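Local atomic coordinates of EmrA (Aquifex aeolicus, PDB entry 4TKO), a protein that probably serves as the periplasmic adaptor of a major facilitator superfamily multidrug efflux pump, taking part in the export of xenobiotics across the cell envelope. Residues V34-G39 / V230-F234; E46-L51 / T220-A224; L77-I81 / L192-L196. All coordinates share one frame. Residue numbers count along the deposited sequence, not the author numbering.

Overall arrangement
All three contacts join the two halves of a chain that runs out along a long helical hairpin and returns, and they are nested: contact 3 inside the loop closed by contact 2, and contact 2 inside that of contact 1. Contacts 1 and 2, with centres 11 Å apart, belong to the β-rich part assigned to the barrel-sandwich hybrid. They touch directly through a salt bridge between Lys36 NZ and Glu46 OE2 (2.4 Å) and a probable hydrogen bond from Tyr35 N to Leu48 O (2.8 Å). Contact 3 lies out along the predicted coiled coil, its centre 46 Å from that of contact 2 and 57 Å from that of contact 1.

Contact 1 (V34-G39 / V230-F234); sequences VYKDLG and VAKRF
In the barrel-sandwich hybrid, the loop that leaves strand 29-34 is held against a bulged strand, 228-233, by one backbone hydrogen bond and one salt bridge. Segment 34-39 is extended at Val34 (phi/psi -122/116), turns at Tyr35 (-94/-18), and runs extended again through Lys36 and Asp37 before Leu38 (-44/131) and Gly39 (90/-13). The positive phi of Gly39 suits glycine, since a CB would jam against the preceding carbonyl. The closest CA pair is Leu38 with Val230, 5.1 Å apart, where Gly39 N donates to Val230 O at 2.8 Å and 168°.

Three residues on, Arg233 (chi1 and chi2 t, chi3 p) points toward the loop and its NE bonds Asp37 OD1 at 3.1 Å and 170°, with the carboxylate at the guanidinium edge. The same OD1 accepts a very short bond from Leu38 N (2.5 Å), so Asp37, in rotamer t, ties its own loop as well as the strand. Val34 CG1 packs on Arg233 CD at 3.7 Å. Two carbonyl oxygens make close van der Waals contacts with carbon: Asp37 O with Val230 CB (3.4 Å) and Ala231 O with Leu38 CD1 (3.0 Å). Behind the contact, Phe248 of strand 246-251 touches both Val230 and Arg233.

Ala231 (-85/-28) breaks the extended run, and Ala231 and Lys232 both face Ala249, while Val230 and Arg233 both point their CA-to-CB bonds toward the loop. That is a classic beta bulge, here within the antiparallel pairing of strands 228-233 and 246-251.

Contact 2 (E46-L51 / T220-A224); sequences EALAKL and TVLIA
In the barrel-sandwich hybrid, strand 221-223, following the returning hairpin helix and outermost in this chain's sheet, pairs antiparallel with 47-51 (axes 4.7 Å apart, 158°). Ala47-Ile223 (CA-CA 4.3 Å) and Lys50-Val221 (4.5 Å) are non-hydrogen-bonded pairs. Leu48 (phi/psi -106/-35) interrupts the extended run between them.

Four backbone bonds cross: Ala224 N to Glu46 O, Leu48 N to Leu222 O and Leu51 N to Thr220 O, each 2.8 Å, and Leu222 N to Ala49 O, 3.0 Å and bent to 140°. Ile223 CA makes a CA-H...O contact with Glu46 O (3.1 Å). The side chains of Glu46 and Thr220 are satisfied elsewhere, by Lys36 and Lys43 N and by Ile217 O respectively.

On one face Ala47 CB meets Val221 CG1 at 3.7 Å. Leu222 (t, p), on Ala49's face, brings CG within 4.3 Å of Leu48 CD1 (m, t) and packs on Phe25 and Phe248. The four bonds satisfy groups facing 220-224, while Leu48 and Lys50 bond on to Tyr35, Ile32 and Glu33, making 47-51 an inner strand.

Contact 3 (L77-I81 / L192-L196); sequences LEIKI and LKKEL
About a third of the way out along the helical hairpin, a predicted coiled coil in which the outgoing and returning arms lie side by side, residues 77-81 face residues 192-196. The weakly bonded helical turn of 77-81 meets residues 192-196 of the returning arm, where Leu196 N to Lys193 O is a weak 3.2 Å bond. The antiparallel register sets Leu77 by Leu196 (CA-CA 7.7 Å) and Ile81 by Leu192 (7.4 Å), both pairs with CA-to-CB bonds pointing toward the opposing arm.

The apolar contacts lie in two layers. Leu77 (p, p) brings CD1 to 3.3 Å from CD1 of Leu196 (t, p), and Ile81 CG2 sits 4.3 Å from Leu192 CD1.

Aliphatic parts of charged side chains flank them: Lys80 CD is 3.7 Å from Leu192 CD1, Glu78 CG 3.5 Å from Leu196 CD1, and Lys193 CE 4.1 Å from Ile81 CD1. The Lys193 amine makes a long, weak ion pair with Glu85.

Glu195 OE1 lies 3.2 Å from the Leu77 CD2 methyl.

Contact 1 (V34-G39 / V230-F234)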
loop_
_atom_site.group_PDB
_atom_site.type_symbol
_atom_site.label_atom_id
_atom_site.label_comp_id
_atom_site.label_asym_id
_atom_site.label_seq_id
_atom_site.Cartn_x
_atom_site.Cartn_y
_atom_site.Cartn_z
ATOM N N VAL A 34 -7.503 -12.116 -31.451
ATOM C CA VAL A 34 -8.375 -11.011 -31.831
ATOM C C VAL A 34 -9.835 -11.445 -31.752
ATOM O O VAL A 34 -10.263 -12.332 -32.474
ATOM C CB VAL A 34 -8.060 -10.513 -33.241
ATOM C CG1 VAL A 34 -8.924 -9.312 -33.575
ATOM C CG2 VAL A 34 -6.597 -10.146 -33.334
ATOM N N TYR A 35 -10.592 -10.830 -30.861
ATOM C CA TYR A 35 -11.944 -11.290 -30.598
ATOM C C TYR A 35 -13.000 -10.557 -31.419
ATOM O O TYR A 35 -14.132 -11.021 -31.540
ATOM C CB TYR A 35 -12.255 -11.137 -29.115
ATOM C CG TYR A 35 -11.303 -11.900 -28.235
ATOM C CD1 TYR A 35 -11.021 -13.236 -28.483
ATOM C CD2 TYR A 35 -10.664 -11.285 -27.169
ATOM C CE1 TYR A 35 -10.137 -13.939 -27.689
ATOM C CE2 TYR A 35 -9.782 -11.987 -26.364
ATOM C CZ TYR A 35 -9.526 -13.312 -26.627
ATOM O OH TYR A 35 -8.646 -14.009 -25.833
ATOM N N LYS A 36 -12.632 -9.404 -31.963
ATOM C CA LYS A 36 -13.581 -8.534 -32.651
ATOM C C LYS A 36 -12.946 -8.103 -33.949
ATOM O O LYS A 36 -11.726 -8.096 -34.063
ATOM C CB LYS A 36 -13.959 -7.307 -31.805
ATOM C CG LYS A 36 -14.865 -7.619 -30.611
ATOM C CD LYS A 36 -15.956 -8.604 -31.002
ATOM C CE LYS A 36 -17.203 -8.480 -30.125
ATOM N NZ LYS A 36 -17.081 -9.166 -28.812
ATOM N N ASP A 37 -13.764 -7.772 -34.941
ATOM C CA ASP A 37 -13.222 -7.389 -36.233
ATOM C C ASP A 37 -13.986 -6.182 -36.725
ATOM O O ASP A 37 -14.972 -5.771 -36.109
ATOM C CB ASP A 37 -13.302 -8.551 -37.228
ATOM C CG ASP A 37 -12.357 -8.381 -38.429
ATOM O OD1 ASP A 37 -11.847 -7.263 -38.660
ATOM O OD2 ASP A 37 -12.127 -9.378 -39.155
ATOM N N LEU A 38 -13.485 -5.598 -37.809
ATOM C CA LEU A 38 -14.131 -4.486 -38.499
ATOM C C LEU A 38 -15.623 -4.751 -38.646
ATOM O O LEU A 38 -16.021 -5.837 -39.051
ATOM C CB LEU A 38 -13.487 -4.279 -39.873
ATOM C CG LEU A 38 -14.104 -3.247 -40.815
ATOM C CD1 LEU A 38 -13.729 -1.844 -40.397
ATOM C CD2 LEU A 38 -13.644 -3.517 -42.224
ATOM N N GLY A 39 -16.446 -3.772 -38.291
ATOM C CA GLY A 39 -17.884 -3.942 -38.361
ATOM C C GLY A 39 -18.601 -4.494 -37.129
ATOM O O GLY A 39 -19.826 -4.421 -37.054
ATOM N N VAL A 230 -16.814 -1.268 -34.358
ATOM C CA VAL A 230 -15.416 -1.259 -34.750
ATOM C C VAL A 230 -15.274 -0.715 -36.152
ATOM O O VAL A 230 -15.638 -1.358 -37.131
ATOM C CB VAL A 230 -14.788 -2.649 -34.674
ATOM C CG1 VAL A 230 -13.328 -2.560 -35.016
ATOM C CG2 VAL A 230 -14.960 -3.205 -33.289
ATOM N N ALA A 231 -14.718 0.487 -36.222
ATOM C CA ALA A 231 -14.574 1.229 -37.460
ATOM C C ALA A 231 -13.323 0.835 -38.228
ATOM O O ALA A 231 -13.295 0.960 -39.458
ATOM C CB ALA A 231 -14.560 2.729 -37.164
ATOM N N LYS A 232 -12.294 0.388 -37.504
ATOM C CA LYS A 232 -11.033 -0.046 -38.107
ATOM C C LYS A 232 -10.327 -1.031 -37.191
ATOM O O LYS A 232 -10.484 -0.985 -35.969
ATOM C CB LYS A 232 -10.109 1.148 -38.399
ATOM C CG LYS A 232 -10.668 2.153 -39.412
ATOM C CD LYS A 232 -9.780 2.290 -40.657
ATOM C CE LYS A 232 -10.547 2.889 -41.857
ATOM N NZ LYS A 232 -11.298 1.827 -42.617
ATOM N N ARG A 233 -9.559 -1.936 -37.787
ATOM C CA ARG A 233 -8.702 -2.828 -37.021
ATOM C C ARG A 233 -7.284 -2.777 -37.560
ATOM O O ARG A 233 -7.034 -3.117 -38.710
ATOM C CB ARG A 233 -9.217 -4.270 -37.053
ATOM C CG ARG A 233 -8.218 -5.242 -36.462
ATOM C CD ARG A 233 -8.850 -6.557 -36.071
ATOM N NE ARG A 233 -9.122 -7.383 -37.242
ATOM C CZ ARG A 233 -8.217 -8.134 -37.858
ATOM N NH1 ARG A 233 -6.971 -8.170 -37.410
ATOM N NH2 ARG A 233 -8.558 -8.838 -38.929
ATOM N N PHE A 234 -6.345 -2.364 -36.723
ATOM C CA PHE A 234 -4.992 -2.133 -37.198
ATOM C C PHE A 234 -4.075 -3.295 -36.908
ATOM O O PHE A 234 -2.922 -3.287 -37.316
ATOM C CB PHE A 234 -4.411 -0.878 -36.562
ATOM C CG PHE A 234 -5.178 0.358 -36.863
ATOM C CD1 PHE A 234 -5.185 0.889 -38.140
ATOM C CD2 PHE A 234 -5.884 1.010 -35.870
ATOM C CE1 PHE A 234 -5.893 2.042 -38.417
ATOM C CE2 PHE A 234 -6.583 2.170 -36.143
ATOM C CZ PHE A 234 -6.591 2.683 -37.412
#

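Contact 2 (E46-L51 / T220-A224)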
loop_
_atom_site.group_PDB
_atom_site.type_symbol
_atom_site.label_atom_id
_atom_site.label_comp_id
_atom_site.label_asym_id
_atom_site.label_seq_id
_atom_site.Cartn_x
_atom_site.Cartn_y
_atom_site.Cartn_z
ATOM N N GLU A 46 -16.443 -5.459 -23.166
ATOM C CA GLU A 46 -16.052 -6.604 -23.987
ATOM C C GLU A 46 -14.566 -6.597 -24.294
ATOM O O GLU A 46 -13.961 -5.527 -24.475
ATOM C CB GLU A 46 -16.829 -6.624 -25.306
ATOM C CG GLU A 46 -18.324 -6.857 -25.183
ATOM C CD GLU A 46 -18.951 -7.342 -26.484
ATOM O OE1 GLU A 46 -19.957 -6.741 -26.914
ATOM O OE2 GLU A 46 -18.447 -8.328 -27.076
ATOM N N ALA A 47 -13.977 -7.788 -24.364
ATOM C CA ALA A 47 -12.600 -7.915 -24.836
ATOM C C ALA A 47 -12.578 -7.829 -26.345
ATOM O O ALA A 47 -13.420 -8.422 -27.019
ATOM C CB ALA A 47 -11.977 -9.211 -24.383
ATOM N N LEU A 48 -11.617 -7.080 -26.869
ATOM C CA LEU A 48 -11.475 -6.921 -28.304
ATOM C C LEU A 48 -10.293 -7.714 -28.773
ATOM O O LEU A 48 -10.317 -8.276 -29.866
ATOM C CB LEU A 48 -11.302 -5.449 -28.679
ATOM C CG LEU A 48 -12.319 -4.487 -28.055
ATOM C CD1 LEU A 48 -11.959 -3.063 -28.374
ATOM C CD2 LEU A 48 -13.739 -4.780 -28.537
ATOM N N ALA A 49 -9.258 -7.777 -27.938
ATOM C CA ALA A 49 -8.023 -8.454 -28.314
ATOM C C ALA A 49 -7.168 -8.727 -27.099
ATOM O O ALA A 49 -7.452 -8.224 -26.019
ATOM C CB ALA A 49 -7.273 -7.634 -29.296
ATOM N N LYS A 50 -6.105 -9.507 -27.263
ATOM C CA LYS A 50 -5.340 -9.928 -26.102
ATOM C C LYS A 50 -3.871 -10.105 -26.440
ATOM O O LYS A 50 -3.532 -10.569 -27.529
ATOM C CB LYS A 50 -5.940 -11.225 -25.545
ATOM C CG LYS A 50 -5.125 -11.919 -24.488
ATOM C CD LYS A 50 -5.179 -13.433 -24.695
ATOM C CE LYS A 50 -5.289 -14.171 -23.366
ATOM N NZ LYS A 50 -6.645 -14.004 -22.762
ATOM N N LEU A 51 -3.001 -9.713 -25.512
ATOM C CA LEU A 51 -1.562 -9.893 -25.680
ATOM C C LEU A 51 -1.064 -11.128 -24.926
ATOM O O LEU A 51 -1.697 -11.604 -23.989
ATOM C CB LEU A 51 -0.810 -8.659 -25.206
ATOM C CG LEU A 51 -1.127 -7.303 -25.872
ATOM C CD1 LEU A 51 -0.284 -6.178 -25.279
ATOM C CD2 LEU A 51 -0.932 -7.356 -27.381
ATOM N N THR A 220 -3.161 -6.555 -20.480
ATOM C CA THR A 220 -2.851 -7.293 -21.696
ATOM C C THR A 220 -4.142 -7.647 -22.418
ATOM O O THR A 220 -4.113 -8.062 -23.576
ATOM C CB THR A 220 -2.031 -8.561 -21.433
ATOM O OG1 THR A 220 -2.712 -9.387 -20.486
ATOM C CG2 THR A 220 -0.647 -8.210 -20.901
ATOM N N VAL A 221 -5.277 -7.464 -21.753
ATOM C CA VAL A 221 -6.533 -7.595 -22.463
ATOM C C VAL A 221 -7.135 -6.235 -22.769
ATOM O O VAL A 221 -7.494 -5.481 -21.879
ATOM C CB VAL A 221 -7.562 -8.438 -21.692
ATOM C CG1 VAL A 221 -8.840 -8.552 -22.513
ATOM C CG2 VAL A 221 -7.010 -9.829 -21.408
ATOM N N LEU A 222 -7.233 -5.936 -24.051
ATOM C CA LEU A 222 -7.873 -4.722 -24.527
ATOM C C LEU A 222 -9.401 -4.773 -24.426
ATOM O O LEU A 222 -10.050 -5.448 -25.219
ATOM C CB LEU A 222 -7.453 -4.482 -25.979
ATOM C CG LEU A 222 -8.031 -3.249 -26.652
ATOM C CD1 LEU A 222 -7.827 -2.012 -25.781
ATOM C CD2 LEU A 222 -7.384 -3.059 -27.993
ATOM N N ILE A 223 -9.987 -4.055 -23.472
ATOM C CA ILE A 223 -11.444 -4.075 -23.357
ATOM C C ILE A 223 -12.025 -2.756 -23.831
ATOM O O ILE A 223 -11.337 -1.738 -23.818
ATOM C CB ILE A 223 -11.928 -4.365 -21.914
ATOM C CG1 ILE A 223 -11.773 -3.146 -21.019
ATOM C CG2 ILE A 223 -11.190 -5.549 -21.327
ATOM C CD1 ILE A 223 -12.343 -3.358 -19.639
ATOM N N ALA A 224 -13.288 -2.784 -24.258
ATOM C CA ALA A 224 -13.927 -1.612 -24.856
ATOM C C ALA A 224 -14.404 -0.618 -23.802
ATOM O O ALA A 224 -15.099 -0.992 -22.856
ATOM C CB ALA A 224 -15.082 -2.036 -25.738
#

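Contact 3 (L77-I81 / L192-L196)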
loop_
_atom_site.group_PDB
_atom_site.type_symbol
_atom_site.label_atom_id
_atom_site.label_comp_id
_atom_site.label_asym_id
_atom_site.label_seq_id
_atom_site.Cartn_x
_atom_site.Cartn_y
_atom_site.Cartn_z
ATOM N N LEU A 77 14.283 -12.950 12.159
ATOM C CA LEU A 77 14.721 -12.108 13.262
ATOM C C LEU A 77 13.553 -11.365 13.912
ATOM O O LEU A 77 13.709 -10.254 14.411
ATOM C CB LEU A 77 15.802 -11.125 12.799
ATOM C CG LEU A 77 15.596 -10.204 11.598
ATOM C CD1 LEU A 77 14.593 -9.100 11.897
ATOM C CD2 LEU A 77 16.940 -9.616 11.197
ATOM N N GLU A 78 12.381 -11.990 13.898
ATOM C CA GLU A 78 11.314 -11.617 14.818
ATOM C C GLU A 78 11.339 -12.640 15.933
ATOM O O GLU A 78 10.796 -12.435 17.020
ATOM C CB GLU A 78 9.953 -11.591 14.138
ATOM C CG GLU A 78 9.639 -10.286 13.446
ATOM C CD GLU A 78 8.188 -10.200 13.021
ATOM O OE1 GLU A 78 7.445 -11.190 13.223
ATOM O OE2 GLU A 78 7.793 -9.139 12.492
ATOM N N ILE A 79 11.976 -13.761 15.623
ATOM C CA ILE A 79 12.277 -14.774 16.608
ATOM C C ILE A 79 13.521 -14.330 17.365
ATOM O O ILE A 79 13.525 -14.283 18.594
ATOM C CB ILE A 79 12.499 -16.149 15.952
ATOM C CG1 ILE A 79 11.264 -16.547 15.139
ATOM C CG2 ILE A 79 12.813 -17.198 17.006
ATOM C CD1 ILE A 79 11.382 -17.888 14.462
ATOM N N LYS A 80 14.563 -13.975 16.618
ATOM C CA LYS A 80 15.815 -13.508 17.208
ATOM C C LYS A 80 15.635 -12.311 18.153
ATOM O O LYS A 80 16.325 -12.224 19.169
ATOM C CB LYS A 80 16.824 -13.152 16.110
ATOM C CG LYS A 80 17.876 -12.129 16.544
ATOM C CD LYS A 80 19.055 -12.060 15.578
ATOM C CE LYS A 80 19.823 -13.382 15.541
ATOM N NZ LYS A 80 21.065 -13.318 14.712
ATOM N N ILE A 81 14.720 -11.395 17.839
ATOM C CA ILE A 81 14.544 -10.224 18.700
ATOM C C ILE A 81 13.535 -10.463 19.818
ATOM O O ILE A 81 13.418 -9.644 20.727
ATOM C CB ILE A 81 14.102 -8.962 17.908
ATOM C CG1 ILE A 81 12.633 -9.063 17.476
ATOM C CG2 ILE A 81 15.058 -8.676 16.746
ATOM C CD1 ILE A 81 11.640 -8.478 18.480
ATOM N N LEU A 192 19.114 -3.654 16.661
ATOM C CA LEU A 192 18.643 -4.746 15.813
ATOM C C LEU A 192 17.233 -4.474 15.298
ATOM O O LEU A 192 16.828 -5.009 14.271
ATOM C CB LEU A 192 18.664 -6.079 16.567
ATOM C CG LEU A 192 19.676 -7.116 16.075
ATOM C CD1 LEU A 192 19.323 -8.507 16.594
ATOM C CD2 LEU A 192 19.771 -7.105 14.554
ATOM N N LYS A 193 16.489 -3.643 16.020
ATOM C CA LYS A 193 15.101 -3.348 15.674
ATOM C C LYS A 193 14.950 -2.246 14.626
ATOM O O LYS A 193 13.902 -2.129 13.992
ATOM C CB LYS A 193 14.326 -2.945 16.922
ATOM C CG LYS A 193 13.494 -4.041 17.542
ATOM C CD LYS A 193 12.617 -3.434 18.623
ATOM C CE LYS A 193 11.728 -4.458 19.293
ATOM N NZ LYS A 193 10.826 -3.778 20.257
ATOM N N LYS A 194 15.984 -1.423 14.464
ATOM C CA LYS A 194 15.972 -0.387 13.433
ATOM C C LYS A 194 16.174 -1.052 12.075
ATOM O O LYS A 194 16.193 -0.389 11.036
ATOM C CB LYS A 194 17.052 0.680 13.693
ATOM C CG LYS A 194 18.496 0.229 13.438
ATOM C CD LYS A 194 19.517 1.242 13.975
ATOM C CE LYS A 194 20.602 0.547 14.806
ATOM N NZ LYS A 194 21.606 1.469 15.413
ATOM N N GLU A 195 16.323 -2.374 12.106
ATOM C CA GLU A 195 16.495 -3.184 10.909
ATOM C C GLU A 195 15.200 -3.901 10.537
ATOM O O GLU A 195 14.962 -4.186 9.363
ATOM C CB GLU A 195 17.613 -4.209 11.108
ATOM C CG GLU A 195 17.850 -5.117 9.907
ATOM C CD GLU A 195 18.852 -6.223 10.190
ATOM O OE1 GLU A 195 18.702 -6.916 11.221
ATOM O OE2 GLU A 195 19.793 -6.395 9.384
ATOM N N LEU A 196 14.368 -4.195 11.531
ATOM C CA LEU A 196 13.093 -4.854 11.276
ATOM C C LEU A 196 12.131 -3.931 10.529
ATOM O O LEU A 196 11.369 -4.382 9.675
ATOM C CB LEU A 196 12.446 -5.323 12.579
ATOM C CG LEU A 196 11.237 -6.247 12.394
ATOM C CD1 LEU A 196 11.675 -7.710 12.353
ATOM C CD2 LEU A 196 10.171 -6.020 13.459
#